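Local coordinates for minor capsid protein (Cafeteriavirus-dependent mavirus, PDB 6G42) that forms the pentameric penton of the virophage capsid, a single jelly-roll subunit that probably closes the fivefold vertices of the particle, at residues H57-R62 against Y248-F253; I201-I206 against N237-Q242; K141-T146 against E185-Q190. All blocks are in the same frame, centred on the assembly; numbering follows the deposited sequence. Where two conformers were deposited one is given.

In the fold
After two earlier strands, 8-15 and 33-37, the chain lays down strand 49-62, whose end, H57-R62, pairs with Y248-F253 some 185 residues later; contact 1 therefore closes the widest loop, within a four-stranded antiparallel sheet. Both other contacts fall within that loop, and they follow one another without crossing. Contact 3 closes first, joining 141-146 to 185-190 in a small three-stranded sheet that lies apart from the jelly roll; the centre of contact 3 is about 33 Å from that of contact 1. Contact 2 then pairs 201-206 with 237-242 in a second jelly-roll sheet. Contacts 1 and 2 touch: I251 packs on Y238 and Y240, bringing together side chains from the two jelly-roll sheets.

Contact 1: residues H57-R62 against Y248-F253; sequences HLHKIR and YNSILF
Y248 and R62 meet at one end of this antiparallel pairing. Beyond CB, CG of R62, anti to the backbone N (chi1 -154°), is the first atom to meet the Y248 ring, 3.9 Å from its centroid and over its centre; CD follows toward CZ and OH; NE comes to 3.6 Å from Y248 OH, which lies over one guanidinium face near its rim, and R62 CZ to 4.0 Å from Y248 OH. The extended chain from CG to NE spreads the contact over one ring face, with the guanidinium and ring planes 28° apart. The charge itself is matched by D247, through a salt bridge at NE, and Y104 adds a cation-pi contact.

Between the strands, I251 N and O both pair with L58, and those of I61 with N249. K60 and I61 both face N249, making a G1 beta bulge where strand 49-62 turns a corner in the jelly-roll sheet. That sheet places H57, H59, R62, Y248, S250 and L252 on one face and L58, I61, N249 and I251 on the other.

On the first face S250 OG points between two imidazoles: it hydrogen-bonds H59 ND1 at 2.8 Å, at the ring edge, and lies 3.0 Å from H57 CE1. H57 is turned so that ND1 makes a weak but straight bond to I251 O (3.4 Å), while L252 CD1 sits over one face of its ring, 4.3 Å from the centroid. Y282 of a neighbouring subunit bonds H57 NE2 and stacks on H59, so this face takes part in pentamer assembly. On the opposite face, I61 CG1 takes the crowded position between backbone N and carbonyl carbon (chi1 61°), and its CD1 meets I251 CD1 at 3.9 Å, the two side chains crossing at about a right angle.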
loop_
_atom_site.group_PDB
_atom_site.type_symbol
_atom_site.label_atom_id
_atom_site.label_comp_id
_atom_site.label_asym_id
_atom_site.label_seq_id
_atom_site.Cartn_x
_atom_site.Cartn_y
_atom_site.Cartn_z
ATOM N N HIS C 57 -6.486 -4.616 -20.561
ATOM C CA HIS C 57 -7.461 -5.180 -19.627
ATOM C C HIS C 57 -8.002 -6.508 -20.162
ATOM O O HIS C 57 -8.615 -6.545 -21.218
ATOM C CB HIS C 57 -8.593 -4.177 -19.390
ATOM C CG HIS C 57 -9.471 -4.490 -18.214
ATOM N ND1 HIS C 57 -9.091 -5.310 -17.174
ATOM C CD2 HIS C 57 -10.711 -4.052 -17.902
ATOM C CE1 HIS C 57 -10.065 -5.374 -16.285
ATOM N NE2 HIS C 57 -11.059 -4.619 -16.703
ATOM N N LEU C 58 -7.735 -7.592 -19.441
ATOM C CA LEU C 58 -8.200 -8.927 -19.815
ATOM C C LEU C 58 -9.415 -9.230 -18.949
ATOM O O LEU C 58 -9.310 -9.836 -17.879
ATOM C CB LEU C 58 -7.092 -9.973 -19.618
ATOM C CG LEU C 58 -5.683 -9.574 -20.078
ATOM C CD1 LEU C 58 -4.703 -10.699 -19.801
ATOM C CD2 LEU C 58 -5.639 -9.182 -21.549
ATOM N N HIS C 59 -10.574 -8.773 -19.414
ATOM C CA HIS C 59 -11.786 -8.792 -18.602
ATOM C C HIS C 59 -12.653 -10.018 -18.826
ATOM O O HIS C 59 -13.196 -10.205 -19.902
ATOM C CB HIS C 59 -12.594 -7.534 -18.882
ATOM C CG HIS C 59 -13.670 -7.278 -17.887
ATOM N ND1 HIS C 59 -13.467 -7.384 -16.530
ATOM C CD2 HIS C 59 -14.960 -6.908 -18.051
ATOM C CE1 HIS C 59 -14.590 -7.094 -15.899
ATOM N NE2 HIS C 59 -15.509 -6.797 -16.800
ATOM N N LYS C 60 -12.809 -10.809 -17.761
ATOM C CA LYS C 60 -13.512 -12.093 -17.779
ATOM C C LYS C 60 -12.831 -13.136 -18.671
ATOM O O LYS C 60 -13.278 -13.447 -19.787
ATOM C CB LYS C 60 -14.996 -11.934 -18.102
ATOM C CG LYS C 60 -15.637 -10.857 -17.259
ATOM C CD LYS C 60 -17.133 -10.812 -17.440
ATOM C CE LYS C 60 -17.680 -9.532 -16.851
ATOM N NZ LYS C 60 -19.161 -9.550 -16.875
ATOM N N ILE C 61 -11.737 -13.659 -18.127
ATOM C CA ILE C 61 -10.986 -14.772 -18.702
ATOM C C ILE C 61 -10.831 -15.865 -17.655
ATOM O O ILE C 61 -11.145 -15.650 -16.482
ATOM C CB ILE C 61 -9.583 -14.335 -19.141
ATOM C CG1 ILE C 61 -8.781 -13.824 -17.937
ATOM C CG2 ILE C 61 -9.685 -13.260 -20.211
ATOM C CD1 ILE C 61 -7.306 -13.754 -18.204
ATOM N N ARG C 62 -10.327 -17.021 -18.084
ATOM C CA ARG C 62 -10.056 -18.144 -17.179
ATOM C C ARG C 62 -8.581 -18.521 -17.232
ATOM O O ARG C 62 -7.979 -18.527 -18.304
ATOM C CB ARG C 62 -10.912 -19.353 -17.546
ATOM C CG ARG C 62 -11.175 -20.264 -16.364
ATOM C CD ARG C 62 -11.694 -21.620 -16.786
ATOM N NE ARG C 62 -12.118 -22.411 -15.631
ATOM C CZ ARG C 62 -12.445 -23.704 -15.666
ATOM N NH1 ARG C 62 -12.401 -24.396 -16.808
ATOM N NH2 ARG C 62 -12.815 -24.321 -14.544
ATOM N N TYR C 248 -11.324 -17.709 -12.489
ATOM C CA TYR C 248 -11.844 -16.621 -13.320
ATOM C C TYR C 248 -11.331 -15.269 -12.824
ATOM O O TYR C 248 -11.505 -14.926 -11.655
ATOM C CB TYR C 248 -13.367 -16.634 -13.343
ATOM C CG TYR C 248 -13.946 -17.843 -14.033
ATOM C CD1 TYR C 248 -14.078 -19.050 -13.353
ATOM C CD2 TYR C 248 -14.368 -17.785 -15.368
ATOM C CE1 TYR C 248 -14.611 -20.168 -13.973
ATOM C CE2 TYR C 248 -14.903 -18.903 -16.000
ATOM C CZ TYR C 248 -15.023 -20.096 -15.295
ATOM O OH TYR C 248 -15.545 -21.228 -15.885
ATOM N N ASN C 249 -10.710 -14.511 -13.728
ATOM C CA ASN C 249 -10.013 -13.279 -13.376
ATOM C C ASN C 249 -10.342 -12.114 -14.309
ATOM O O ASN C 249 -10.858 -12.287 -15.413
ATOM C CB ASN C 249 -8.495 -13.506 -13.367
ATOM C CG ASN C 249 -8.052 -14.456 -12.270
ATOM O OD1 ASN C 249 -7.983 -14.083 -11.103
ATOM N ND2 ASN C 249 -7.749 -15.692 -12.638
ATOM N N SER C 250 -10.033 -10.922 -13.810
ATOM C CA SER C 250 -10.117 -9.677 -14.549
ATOM C C SER C 250 -8.767 -9.014 -14.310
ATOM O O SER C 250 -8.487 -8.572 -13.204
ATOM C CB SER C 250 -11.267 -8.822 -14.012
ATOM O OG SER C 250 -11.382 -7.597 -14.710
ATOM N N ILE C 251 -7.922 -8.992 -15.336
ATOM C CA ILE C 251 -6.522 -8.593 -15.184
ATOM C C ILE C 251 -6.259 -7.236 -15.826
ATOM O O ILE C 251 -6.255 -7.111 -17.043
ATOM C CB ILE C 251 -5.579 -9.657 -15.765
ATOM C CG1 ILE C 251 -5.752 -10.966 -14.979
ATOM C CG2 ILE C 251 -4.131 -9.182 -15.694
ATOM C CD1 ILE C 251 -5.014 -12.158 -15.553
ATOM N N LEU C 252 -6.029 -6.234 -14.984
ATOM C CA LEU C 252 -5.733 -4.874 -15.422
ATOM C C LEU C 252 -4.227 -4.591 -15.349
ATOM O O LEU C 252 -3.560 -4.962 -14.373
ATOM C CB LEU C 252 -6.496 -3.882 -14.541
ATOM C CG LEU C 252 -6.365 -2.390 -14.836
ATOM C CD1 LEU C 252 -6.923 -2.068 -16.218
ATOM C CD2 LEU C 252 -7.082 -1.589 -13.758
ATOM N N PHE C 253 -3.705 -3.954 -16.400
ATOM C CA PHE C 253 -2.337 -3.432 -16.423
ATOM C C PHE C 253 -2.339 -1.962 -16.869
ATOM O O PHE C 253 -3.024 -1.598 -17.827
ATOM C CB PHE C 253 -1.443 -4.269 -17.343
ATOM C CG PHE C 253 -0.106 -3.634 -17.617
ATOM C CD1 PHE C 253 0.847 -3.538 -16.613
ATOM C CD2 PHE C 253 0.187 -3.098 -18.867
ATOM C CE1 PHE C 253 2.075 -2.938 -16.852
ATOM C CE2 PHE C 253 1.416 -2.500 -19.110
ATOM C CZ PHE C 253 2.360 -2.418 -18.102
#

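Contact 2: residues I201-I206 against N237-Q242; sequences ISHIVI and NYKYLQ
K239 reaches across H203 to S202, and the bend in its chain explains how. CG is anti to the backbone N (chi1 -173°), but chi2 of 72° turns CD over one face of the H203 imidazole in the conformer given, 3.7 Å from its centroid and offset toward the rim. Beyond CD the chain runs on to NZ, which donates to S202 OG at 2.8 Å and, weakly, to S202 O.

In that same conformer of H203, one of two deposited, S202 OG also hydrogen-bonds H203 ND1 at 3.0 Å. The serine hydroxyl would then join the ammonium to the imidazole, a link that is provisional because it rests on one copy of the ring. Q298 of a neighbouring subunit is a further partner of S202 OG, placing this polar cluster at an interface of the pentamer.

The backbone frame is an antiparallel pair in a jelly-roll sheet. I204 and Y238 form a hydrogen-bonded pair, in which I204 N and O both bond Y238. Y240 N continues the pairing to S202 O past the end of strand 236-239. S202 and H203 together face Y280 on the neighbouring strand 272-281 as a classic beta bulge.

On the face of I204 and Y238, with I201 and Y240 beside it, the contact is apolar. I201 CG2 meets the Y240 ring at CD2, 3.7 Å away, as the two side chains cross obliquely. I204 CD1 makes looser contacts, 4.4 Å from both Y238 CD2 and Y240 CD1. At the far end of the Y240 ring, Y240 OH donates to Q242 OE1 at 2.7 Å.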
loop_
_atom_site.group_PDB
_atom_site.type_symbol
_atom_site.label_atom_id
_atom_site.label_comp_id
_atom_site.label_asym_id
_atom_site.label_seq_id
_atom_site.Cartn_x
_atom_site.Cartn_y
_atom_site.Cartn_z
ATOM N N ILE C 201 1.608 -20.454 -13.868
ATOM C CA ILE C 201 1.619 -19.279 -14.731
ATOM C C ILE C 201 2.645 -18.259 -14.254
ATOM O O ILE C 201 2.580 -17.787 -13.114
ATOM C CB ILE C 201 0.218 -18.644 -14.807
ATOM C CG1 ILE C 201 -0.774 -19.711 -15.282
ATOM C CG2 ILE C 201 0.219 -17.426 -15.738
ATOM C CD1 ILE C 201 -2.198 -19.254 -15.421
ATOM N N SER C 202 3.566 -17.915 -15.155
ATOM C CA SER C 202 4.660 -16.982 -14.879
ATOM C C SER C 202 4.396 -15.589 -15.451
ATOM O O SER C 202 4.300 -14.620 -14.701
ATOM C CB SER C 202 5.967 -17.532 -15.445
ATOM O OG SER C 202 6.989 -16.550 -15.428
ATOM N N HIS C 203 4.274 -15.519 -16.776
ATOM C CA HIS C 203 4.130 -14.258 -17.512
ATOM C C HIS C 203 2.973 -14.337 -18.508
ATOM O O HIS C 203 2.572 -15.430 -18.909
ATOM C CB HIS C 203 5.418 -13.939 -18.279
ATOM C CG HIS C 203 6.464 -13.230 -17.471
ATOM N ND1 HIS C 203 7.443 -13.892 -16.763
ATOM C CD2 HIS C 203 6.704 -11.909 -17.294
ATOM C CE1 HIS C 203 8.230 -13.010 -16.173
ATOM N NE2 HIS C 203 7.802 -11.800 -16.477
ATOM N N ILE C 204 2.435 -13.172 -18.877
ATOM C CA ILE C 204 1.453 -13.032 -19.961
ATOM C C ILE C 204 2.017 -11.949 -20.867
ATOM O O ILE C 204 2.323 -10.846 -20.413
ATOM C CB ILE C 204 0.054 -12.604 -19.457
ATOM C CG1 ILE C 204 -0.561 -13.700 -18.576
ATOM C CG2 ILE C 204 -0.875 -12.296 -20.633
ATOM C CD1 ILE C 204 -1.807 -13.278 -17.827
ATOM N N VAL C 205 2.118 -12.274 -22.150
ATOM C CA VAL C 205 2.856 -11.483 -23.124
ATOM C C VAL C 205 1.930 -11.099 -24.268
ATOM O O VAL C 205 1.020 -11.849 -24.609
ATOM C CB VAL C 205 4.036 -12.320 -23.675
ATOM C CG1 VAL C 205 4.655 -11.699 -24.923
ATOM C CG2 VAL C 205 5.099 -12.516 -22.604
ATOM N N ILE C 206 2.175 -9.924 -24.845
ATOM C CA ILE C 206 1.617 -9.529 -26.144
ATOM C C ILE C 206 2.726 -9.667 -27.190
ATOM O O ILE C 206 3.785 -9.049 -27.047
ATOM C CB ILE C 206 1.109 -8.072 -26.136
ATOM C CG1 ILE C 206 -0.057 -7.927 -25.155
ATOM C CG2 ILE C 206 0.677 -7.641 -27.538
ATOM C CD1 ILE C 206 -0.511 -6.501 -24.915
ATOM N N ASN C 237 5.622 -7.595 -21.113
ATOM C CA ASN C 237 5.712 -8.749 -20.222
ATOM C C ASN C 237 4.975 -8.423 -18.945
ATOM O O ASN C 237 5.490 -7.670 -18.117
ATOM C CB ASN C 237 7.160 -9.014 -19.831
ATOM C CG ASN C 237 7.922 -9.779 -20.874
ATOM O OD1 ASN C 237 7.846 -9.475 -22.064
ATOM N ND2 ASN C 237 8.700 -10.765 -20.429
ATOM N N TYR C 238 3.783 -8.974 -18.779
ATOM C CA TYR C 238 3.051 -8.844 -17.525
ATOM C C TYR C 238 3.393 -10.052 -16.666
ATOM O O TYR C 238 3.133 -11.178 -17.063
ATOM C CB TYR C 238 1.547 -8.780 -17.780
ATOM C CG TYR C 238 0.715 -8.672 -16.529
ATOM C CD1 TYR C 238 0.453 -7.434 -15.953
ATOM C CD2 TYR C 238 0.184 -9.805 -15.921
ATOM C CE1 TYR C 238 -0.313 -7.329 -14.803
ATOM C CE2 TYR C 238 -0.581 -9.708 -14.768
ATOM C CZ TYR C 238 -0.827 -8.467 -14.214
ATOM O OH TYR C 238 -1.584 -8.357 -13.074
ATOM N N LYS C 239 3.994 -9.809 -15.507
ATOM C CA LYS C 239 4.207 -10.855 -14.518
ATOM C C LYS C 239 2.892 -11.164 -13.818
ATOM O O LYS C 239 2.224 -10.254 -13.334
ATOM C CB LYS C 239 5.242 -10.417 -13.482
ATOM C CG LYS C 239 5.662 -11.512 -12.507
ATOM C CD LYS C 239 6.528 -12.546 -13.202
ATOM C CE LYS C 239 6.743 -13.789 -12.366
ATOM N NZ LYS C 239 7.394 -14.824 -13.210
ATOM N N TYR C 240 2.535 -12.444 -13.756
ATOM C CA TYR C 240 1.313 -12.883 -13.090
ATOM C C TYR C 240 1.614 -13.472 -11.711
ATOM O O TYR C 240 2.637 -14.124 -11.512
ATOM C CB TYR C 240 0.574 -13.895 -13.962
ATOM C CG TYR C 240 -0.744 -14.336 -13.376
ATOM C CD1 TYR C 240 -1.865 -13.510 -13.425
ATOM C CD2 TYR C 240 -0.864 -15.576 -12.747
ATOM C CE1 TYR C 240 -3.077 -13.912 -12.871
ATOM C CE2 TYR C 240 -2.062 -15.984 -12.191
ATOM C CZ TYR C 240 -3.167 -15.152 -12.251
ATOM O OH TYR C 240 -4.352 -15.572 -11.697
ATOM N N LEU C 241 0.714 -13.215 -10.766
ATOM C CA LEU C 241 0.774 -13.781 -9.417
ATOM C C LEU C 241 -0.618 -14.290 -9.025
ATOM O O LEU C 241 -1.607 -13.570 -9.173
ATOM C CB LEU C 241 1.237 -12.722 -8.422
ATOM C CG LEU C 241 2.592 -12.067 -8.707
ATOM C CD1 LEU C 241 2.766 -10.819 -7.853
ATOM C CD2 LEU C 241 3.737 -13.043 -8.476
ATOM N N GLN C 242 -0.687 -15.523 -8.530
ATOM C CA GLN C 242 -1.944 -16.102 -8.073
ATOM C C GLN C 242 -2.189 -15.690 -6.621
ATOM O O GLN C 242 -1.485 -16.141 -5.712
ATOM C CB GLN C 242 -1.923 -17.624 -8.220
ATOM C CG GLN C 242 -3.282 -18.302 -8.070
ATOM C CD GLN C 242 -4.291 -17.896 -9.142
ATOM O OE1 GLN C 242 -3.968 -17.848 -10.334
ATOM N NE2 GLN C 242 -5.529 -17.615 -8.720
#

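Contact 3: residues K141-T146 against E185-Q190; sequences KFEITT and EDVETQ
F142 and Q190 meet at one end of an antiparallel strand pair, 141-145 against 187-189, in a three-stranded sheet completed by 132-136 and lying outside the jelly roll. Backbone bonds carry the middle: I144 N and O both bond E188, and I144 N is 2.9 Å from E188 O. T146 N extends the pattern, 2.8 Å from D186 O. A weak bond from T146 OG1 reaches the same carbonyl.

Van der Waals contact gathers on the face of E143, T145, V187 and T189. E143 CG lies 3.9 Å from T189 CB, and V187 divides its methyls, CG1 toward the E143 carboxylate and CG2 alongside T145. The charged ends have partners outside the pair: E143 OE2 bonds N136, D186 OD1 forms a salt bridge with R151, and E188 OE2 accepts from N184 N.

A side chain stands in for backbone at the K141 end. Q190, extended beyond CG (chi2 -179°), lies beside F142 and points the same way, its NE2 bonded to T194; Q190 OE1 accepts a hydrogen bond from F142 N at 2.9 Å and rests at the edge of the F142 ring, 3.6 Å from CD1.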
loop_
_atom_site.group_PDB
_atom_site.type_symbol
_atom_site.label_atom_id
_atom_site.label_comp_id
_atom_site.label_asym_id
_atom_site.label_seq_id
_atom_site.Cartn_x
_atom_site.Cartn_y
_atom_site.Cartn_z
ATOM N N LYS C 141 -4.916 -21.502 2.861
ATOM C CA LYS C 141 -3.860 -22.345 3.420
ATOM C C LYS C 141 -4.360 -23.774 3.512
ATOM O O LYS C 141 -5.535 -24.004 3.801
ATOM C CB LYS C 141 -3.488 -21.873 4.819
ATOM C CG LYS C 141 -2.790 -20.529 4.861
ATOM C CD LYS C 141 -2.809 -19.956 6.268
ATOM C CE LYS C 141 -1.881 -18.762 6.395
ATOM N NZ LYS C 141 -1.774 -18.310 7.808
ATOM N N PHE C 142 -3.466 -24.727 3.269
ATOM C CA PHE C 142 -3.792 -26.145 3.384
ATOM C C PHE C 142 -3.686 -26.589 4.840
ATOM O O PHE C 142 -2.815 -26.116 5.580
ATOM C CB PHE C 142 -2.877 -26.987 2.496
ATOM C CG PHE C 142 -3.120 -26.789 1.027
ATOM C CD1 PHE C 142 -2.519 -25.736 0.347
ATOM C CD2 PHE C 142 -3.955 -27.653 0.319
ATOM C CE1 PHE C 142 -2.741 -25.548 -1.011
ATOM C CE2 PHE C 142 -4.181 -27.469 -1.041
ATOM C CZ PHE C 142 -3.574 -26.414 -1.708
ATOM N N GLU C 143 -4.581 -27.498 5.231
ATOM C CA GLU C 143 -4.682 -27.989 6.610
ATOM C C GLU C 143 -4.586 -29.509 6.664
ATOM O O GLU C 143 -5.028 -30.198 5.741
ATOM C CB GLU C 143 -6.019 -27.566 7.225
ATOM C CG GLU C 143 -6.255 -26.068 7.264
ATOM C CD GLU C 143 -7.558 -25.710 7.949
ATOM O OE1 GLU C 143 -8.603 -26.298 7.606
ATOM O OE2 GLU C 143 -7.547 -24.820 8.822
ATOM N N ILE C 144 -4.020 -30.018 7.757
ATOM C CA ILE C 144 -3.990 -31.452 8.052
ATOM C C ILE C 144 -4.760 -31.661 9.348
ATOM O O ILE C 144 -4.419 -31.068 10.376
ATOM C CB ILE C 144 -2.546 -31.987 8.184
ATOM C CG1 ILE C 144 -1.832 -31.928 6.828
ATOM C CG2 ILE C 144 -2.529 -33.427 8.687
ATOM C CD1 ILE C 144 -0.322 -31.908 6.923
ATOM N N THR C 145 -5.796 -32.497 9.283
ATOM C CA THR C 145 -6.614 -32.856 10.448
ATOM C C THR C 145 -6.259 -34.271 10.907
ATOM O O THR C 145 -6.119 -35.178 10.082
ATOM C CB THR C 145 -8.115 -32.753 10.129
ATOM O OG1 THR C 145 -8.410 -31.418 9.708
ATOM C CG2 THR C 145 -8.973 -33.089 11.354
ATOM N N THR C 146 -6.136 -34.438 12.225
ATOM C CA THR C 146 -5.626 -35.672 12.836
ATOM C C THR C 146 -6.223 -35.919 14.222
ATOM O O THR C 146 -6.620 -34.979 14.912
ATOM C CB THR C 146 -4.085 -35.633 12.982
ATOM O OG1 THR C 146 -3.666 -34.321 13.376
ATOM C CG2 THR C 146 -3.401 -35.999 11.676
ATOM N N GLU C 185 -1.620 -30.564 17.229
ATOM C CA GLU C 185 -3.037 -30.285 17.522
ATOM C C GLU C 185 -3.956 -30.974 16.514
ATOM O O GLU C 185 -3.492 -31.486 15.490
ATOM C CB GLU C 185 -3.287 -28.774 17.541
ATOM C CG GLU C 185 -2.257 -28.004 18.363
ATOM C CD GLU C 185 -2.635 -26.564 18.636
ATOM O OE1 GLU C 185 -3.291 -25.938 17.775
ATOM O OE2 GLU C 185 -2.253 -26.055 19.711
ATOM N N ASP C 186 -5.256 -30.994 16.827
ATOM C CA ASP C 186 -6.267 -31.677 15.997
ATOM C C ASP C 186 -6.190 -31.190 14.558
ATOM O O ASP C 186 -5.965 -31.980 13.640
ATOM C CB ASP C 186 -7.698 -31.454 16.535
ATOM C CG ASP C 186 -8.132 -32.493 17.578
ATOM O OD1 ASP C 186 -7.421 -33.493 17.807
ATOM O OD2 ASP C 186 -9.221 -32.308 18.164
ATOM N N VAL C 187 -6.355 -29.880 14.394
ATOM C CA VAL C 187 -6.298 -29.219 13.091
ATOM C C VAL C 187 -5.039 -28.347 13.049
ATOM O O VAL C 187 -4.964 -27.332 13.741
ATOM C CB VAL C 187 -7.565 -28.363 12.849
ATOM C CG1 VAL C 187 -7.515 -27.665 11.493
ATOM C CG2 VAL C 187 -8.818 -29.228 12.946
ATOM N N GLU C 188 -4.058 -28.765 12.246
ATOM C CA GLU C 188 -2.819 -28.000 12.019
ATOM C C GLU C 188 -2.831 -27.371 10.621
ATOM O O GLU C 188 -3.180 -28.030 9.639
ATOM C CB GLU C 188 -1.586 -28.899 12.176
ATOM C CG GLU C 188 -1.236 -29.256 13.619
ATOM C CD GLU C 188 -0.465 -28.172 14.366
ATOM O OE1 GLU C 188 -0.325 -27.035 13.862
ATOM O OE2 GLU C 188 0.011 -28.468 15.483
ATOM N N THR C 189 -2.434 -26.102 10.549
ATOM C CA THR C 189 -2.477 -25.318 9.310
ATOM C C THR C 189 -1.103 -24.717 8.999
ATOM O O THR C 189 -0.258 -24.596 9.881
ATOM C CB THR C 189 -3.564 -24.207 9.380
ATOM O OG1 THR C 189 -3.571 -23.446 8.164
ATOM C CG2 THR C 189 -3.350 -23.266 10.564
ATOM N N GLN C 190 -0.898 -24.364 7.732
ATOM C CA GLN C 190 0.313 -23.670 7.276
ATOM C C GLN C 190 0.472 -22.337 8.003
ATOM O O GLN C 190 -0.522 -21.667 8.279
ATOM C CB GLN C 190 0.214 -23.390 5.770
ATOM C CG GLN C 190 0.388 -24.592 4.853
ATOM C CD GLN C 190 0.289 -24.224 3.371
ATOM O OE1 GLN C 190 -0.778 -23.848 2.888
ATOM N NE2 GLN C 190 1.399 -24.339 2.645
#